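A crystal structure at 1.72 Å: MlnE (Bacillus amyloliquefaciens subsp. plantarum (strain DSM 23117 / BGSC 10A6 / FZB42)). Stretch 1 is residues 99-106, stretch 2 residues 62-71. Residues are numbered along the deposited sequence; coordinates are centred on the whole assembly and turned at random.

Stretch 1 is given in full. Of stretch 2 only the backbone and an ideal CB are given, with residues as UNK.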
# COMPACT_ATOMS: atom_id res chain seq x y z
N GLY A 99 7.90 34.78 -6.31
CA GLY A 99 7.84 33.51 -5.58
C GLY A 99 6.54 32.76 -5.77
O GLY A 99 6.40 31.67 -5.23
N ARG A 100 5.64 33.27 -6.60
CA ARG A 100 4.41 32.60 -6.87
C ARG A 100 4.41 32.00 -8.22
O ARG A 100 4.84 32.66 -9.18
CB ARG A 100 3.19 33.58 -6.82
CG ARG A 100 3.03 34.33 -5.51
CD ARG A 100 2.65 33.42 -4.42
NE ARG A 100 1.29 32.89 -4.54
CZ ARG A 100 0.17 33.43 -4.02
NH1 ARG A 100 0.16 34.58 -3.38
NH2 ARG A 100 -0.99 32.81 -4.19
N PHE A 101 3.90 30.78 -8.35
CA PHE A 101 3.73 30.12 -9.62
C PHE A 101 2.41 29.40 -9.69
O PHE A 101 1.80 29.04 -8.67
CB PHE A 101 4.81 29.05 -9.82
CG PHE A 101 6.19 29.58 -9.94
CD1 PHE A 101 6.92 29.86 -8.80
CD2 PHE A 101 6.79 29.71 -11.18
CE1 PHE A 101 8.17 30.33 -8.87
CE2 PHE A 101 8.08 30.20 -11.26
CZ PHE A 101 8.77 30.53 -10.10
N THR A 102 1.95 29.15 -10.92
CA THR A 102 0.87 28.21 -11.20
C THR A 102 1.39 27.13 -12.15
O THR A 102 2.38 27.35 -12.88
CB THR A 102 -0.38 28.82 -11.86
OG1 THR A 102 -0.04 29.33 -13.14
CG2 THR A 102 -0.96 29.95 -11.00
N MET A 103 0.75 25.96 -12.11
CA MET A 103 1.15 24.87 -13.00
C MET A 103 0.09 23.81 -12.98
O MET A 103 -0.75 23.81 -12.12
CB MET A 103 2.47 24.22 -12.57
CG MET A 103 2.47 23.55 -11.22
SD MET A 103 4.13 22.92 -10.70
CE MET A 103 4.24 21.53 -11.85
N ASN A 104 0.20 22.90 -13.92
CA ASN A 104 -0.64 21.68 -13.99
C ASN A 104 0.18 20.57 -13.35
O ASN A 104 1.23 20.17 -13.87
CB ASN A 104 -0.99 21.40 -15.45
CG ASN A 104 -1.95 20.22 -15.62
OD1 ASN A 104 -2.76 20.18 -16.57
ND2 ASN A 104 -1.79 19.22 -14.77
N PHE A 105 -0.26 20.14 -12.15
CA PHE A 105 0.50 19.24 -11.30
C PHE A 105 0.67 17.80 -11.82
O PHE A 105 1.45 17.02 -11.29
CB PHE A 105 -0.14 19.19 -9.92
CG PHE A 105 0.03 20.46 -9.14
CD1 PHE A 105 1.29 20.98 -8.88
CD2 PHE A 105 -1.06 21.11 -8.63
CE1 PHE A 105 1.43 22.15 -8.13
CE2 PHE A 105 -0.92 22.29 -7.88
CZ PHE A 105 0.30 22.79 -7.62
N THR A 106 -0.12 17.51 -12.82
CA THR A 106 0.01 16.27 -13.62
C THR A 106 0.98 16.33 -14.81
O THR A 106 1.33 15.28 -15.37
CB THR A 106 -1.38 15.82 -14.18
OG1 THR A 106 -1.74 16.66 -15.28
CG2 THR A 106 -2.51 15.96 -13.17
N UNK A 62 6.43 25.15 -1.71
CA UNK A 62 5.16 24.68 -1.21
C UNK A 62 4.24 24.52 -2.35
O UNK A 62 3.98 25.50 -3.06
CB UNK A 62 4.57 25.62 -0.16
N UNK A 63 3.68 23.31 -2.51
CA UNK A 63 2.73 22.99 -3.54
C UNK A 63 1.37 22.88 -2.86
O UNK A 63 1.24 22.14 -1.87
CB UNK A 63 3.11 21.71 -4.28
N UNK A 64 0.36 23.55 -3.41
CA UNK A 64 -0.99 23.56 -2.81
C UNK A 64 -1.94 23.70 -3.95
O UNK A 64 -1.62 24.29 -4.97
CB UNK A 64 -1.18 24.68 -1.78
N UNK A 65 -3.14 23.20 -3.79
CA UNK A 65 -4.09 23.25 -4.89
C UNK A 65 -4.53 24.71 -5.15
O UNK A 65 -4.74 25.10 -6.30
CB UNK A 65 -5.30 22.37 -4.58
N UNK A 66 -4.55 25.52 -4.12
CA UNK A 66 -5.08 26.86 -4.23
C UNK A 66 -4.36 27.72 -3.26
O UNK A 66 -3.38 27.29 -2.57
CB UNK A 66 -6.59 26.90 -3.99
N UNK A 67 -4.80 28.97 -3.08
CA UNK A 67 -4.02 29.75 -2.09
C UNK A 67 -4.43 29.76 -0.66
O UNK A 67 -4.00 30.64 0.10
CB UNK A 67 -4.00 31.21 -2.53
N UNK A 68 -5.14 28.74 -0.24
CA UNK A 68 -5.68 28.69 1.12
C UNK A 68 -4.61 28.65 2.17
O UNK A 68 -4.84 29.06 3.30
CB UNK A 68 -6.59 27.47 1.29
N UNK A 69 -3.41 28.17 1.85
CA UNK A 69 -2.34 28.18 2.84
C UNK A 69 -1.34 29.36 2.74
O UNK A 69 -0.40 29.45 3.54
CB UNK A 69 -1.57 26.87 2.72
N UNK A 70 -1.54 30.27 1.79
CA UNK A 70 -0.50 31.27 1.53
C UNK A 70 -0.30 32.24 2.72
O UNK A 70 0.82 32.37 3.29
CB UNK A 70 -0.86 32.06 0.27
N UNK A 71 -1.38 32.89 3.13
CA UNK A 71 -1.30 33.89 4.27
C UNK A 71 -0.80 33.32 5.54
O UNK A 71 0.06 33.91 6.20
CB UNK A 71 -2.67 34.51 4.55

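Position 62 lies in a strand, with phi/psi of -126/124°, and no atom of stretch 1 comes within 5.5 Å of its ideal CB. Stretch 1 therefore sets no demand, and any residue at ease in an extended backbone would serve. The deposited residue is Phe62, whose chi1 of -162° (t) leaves its ring clear of stretch 1.

At position 63, still extended, CA-to-CB points sideways, but the ideal CB is 4.2 Å from Phe105 CE1, and the thioether of Met103 lies further along. An aromatic ring and a sulfur offer apolar surface, so leucine, isoleucine, methionine or phenylalanine would all be reasonable. Phe63 occupies the site in the m rotamer (chi1 -68°). Its CD1 packs 3.5 Å from Phe105 CE1, the two rings meeting rim to rim with planes at 82° and centroids 6.0 Å apart, so that neither covers the face of the other. Met103 SD approaches the edge of the Phe63 ring, 4.1 Å from Phe63 CE1. One ring thus touches both Phe105 and Met103.

Position 64 turns its CB away, and only its backbone faces stretch 1: the carbonyl oxygen of 64 is 3.6 Å from Phe105 CE2, near the plane of that ring, where the slightly positive ring hydrogens suit an oxygen. This contact would tolerate many side chains. The deposited residue is Cys64, whose side chain makes no contact with stretch 1.

Position 65 has left the extended conformation (phi/psi -69/-31°). Its CB points sideways, 5.5 Å from Phe105 CE2, so a short side chain would hardly touch stretch 1, whereas a longer one, apolar or polar, could reach along the ring. Glu65 does so: its end comes nearer than its CB direction suggests, placing OE2 4.3 Å from Phe105 CD2, at the edge of the ring.

Position 66 points away and meets nothing in stretch 1, which leaves the choice open. Asp66 instead serves its own stretch, its OD1 accepting hydrogen bonds from position 68.

Position 67 points toward stretch 1, its ideal CB 3.8 Å from Arg100 NH2. The positive charge favours aspartate or glutamate, though asparagine could also offer an oxygen. Asp67 supplies the charge, with OD2 3.6 Å from Arg100 NH2 in a salt bridge. Its backbone O also accepts a hydrogen bond from the N of position 70 (3.0 Å).

Positions 68 and 69 are out of reach of stretch 1, which leaves their choice open; they are Ser68 and Met69. Ser68 OG and Ser68 N both donate to Asp66 OD1, at 2.7 and 2.9 Å respectively.

Position 70, in a helix, points toward stretch 1, with its ideal CB 4.5 Å from Arg100 NH2. The flat guanidinium invites an aromatic ring, or an acid. Tyr70, with chi1 of 178° (t), lays its ring under the guanidinium: centres are 4.0 Å apart, planes at 23°, and Arg100 CZ sits over the ring face in a cation-pi contact.

Position 71 is out of reach, and any residue compatible with a helix would suit; it is Thr71.

Stretch 2 62-71: FFCEDDSMYT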
# COMPACT_ATOMS: atom_id res chain seq x y z
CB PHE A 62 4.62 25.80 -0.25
CG PHE A 62 3.53 25.36 0.72
CD1 PHE A 62 2.30 24.97 0.26
CD2 PHE A 62 3.76 25.36 2.07
CE1 PHE A 62 1.29 24.57 1.12
CE2 PHE A 62 2.74 24.96 2.98
CZ PHE A 62 1.51 24.56 2.47
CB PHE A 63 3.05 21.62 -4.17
CG PHE A 63 4.34 21.56 -4.98
CD1 PHE A 63 4.40 22.08 -6.23
CD2 PHE A 63 5.47 20.93 -4.47
CE1 PHE A 63 5.54 22.01 -6.98
CE2 PHE A 63 6.65 20.86 -5.20
CZ PHE A 63 6.67 21.39 -6.49
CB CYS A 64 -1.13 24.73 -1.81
SG CYS A 64 -2.62 24.62 -0.74
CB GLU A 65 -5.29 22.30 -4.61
CG GLU A 65 -6.07 21.87 -5.84
CD GLU A 65 -5.28 21.05 -6.88
OE1 GLU A 65 -4.69 19.94 -6.64
OE2 GLU A 65 -5.30 21.54 -8.02
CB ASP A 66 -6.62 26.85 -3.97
CG ASP A 66 -6.99 26.35 -2.58
OD1 ASP A 66 -6.18 26.37 -1.62
OD2 ASP A 66 -8.13 25.89 -2.46
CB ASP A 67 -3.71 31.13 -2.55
CG ASP A 67 -4.73 31.66 -3.32
OD1 ASP A 67 -5.80 31.73 -2.67
OD2 ASP A 67 -4.46 31.94 -4.54
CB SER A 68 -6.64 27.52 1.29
OG SER A 68 -5.96 26.31 1.05
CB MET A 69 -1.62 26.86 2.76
CG MET A 69 -2.46 25.70 3.30
SD MET A 69 -2.69 25.77 5.10
CE MET A 69 -1.12 25.75 5.87
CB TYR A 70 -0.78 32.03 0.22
CG TYR A 70 0.27 33.09 -0.02
CD1 TYR A 70 1.54 32.75 -0.53
CD2 TYR A 70 0.02 34.42 0.28
CE1 TYR A 70 2.52 33.70 -0.74
CE2 TYR A 70 0.99 35.39 0.09
CZ TYR A 70 2.23 35.01 -0.43
OH TYR A 70 3.18 35.97 -0.61
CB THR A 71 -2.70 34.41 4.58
OG1 THR A 71 -3.18 35.00 3.38
CG2 THR A 71 -2.64 35.47 5.70
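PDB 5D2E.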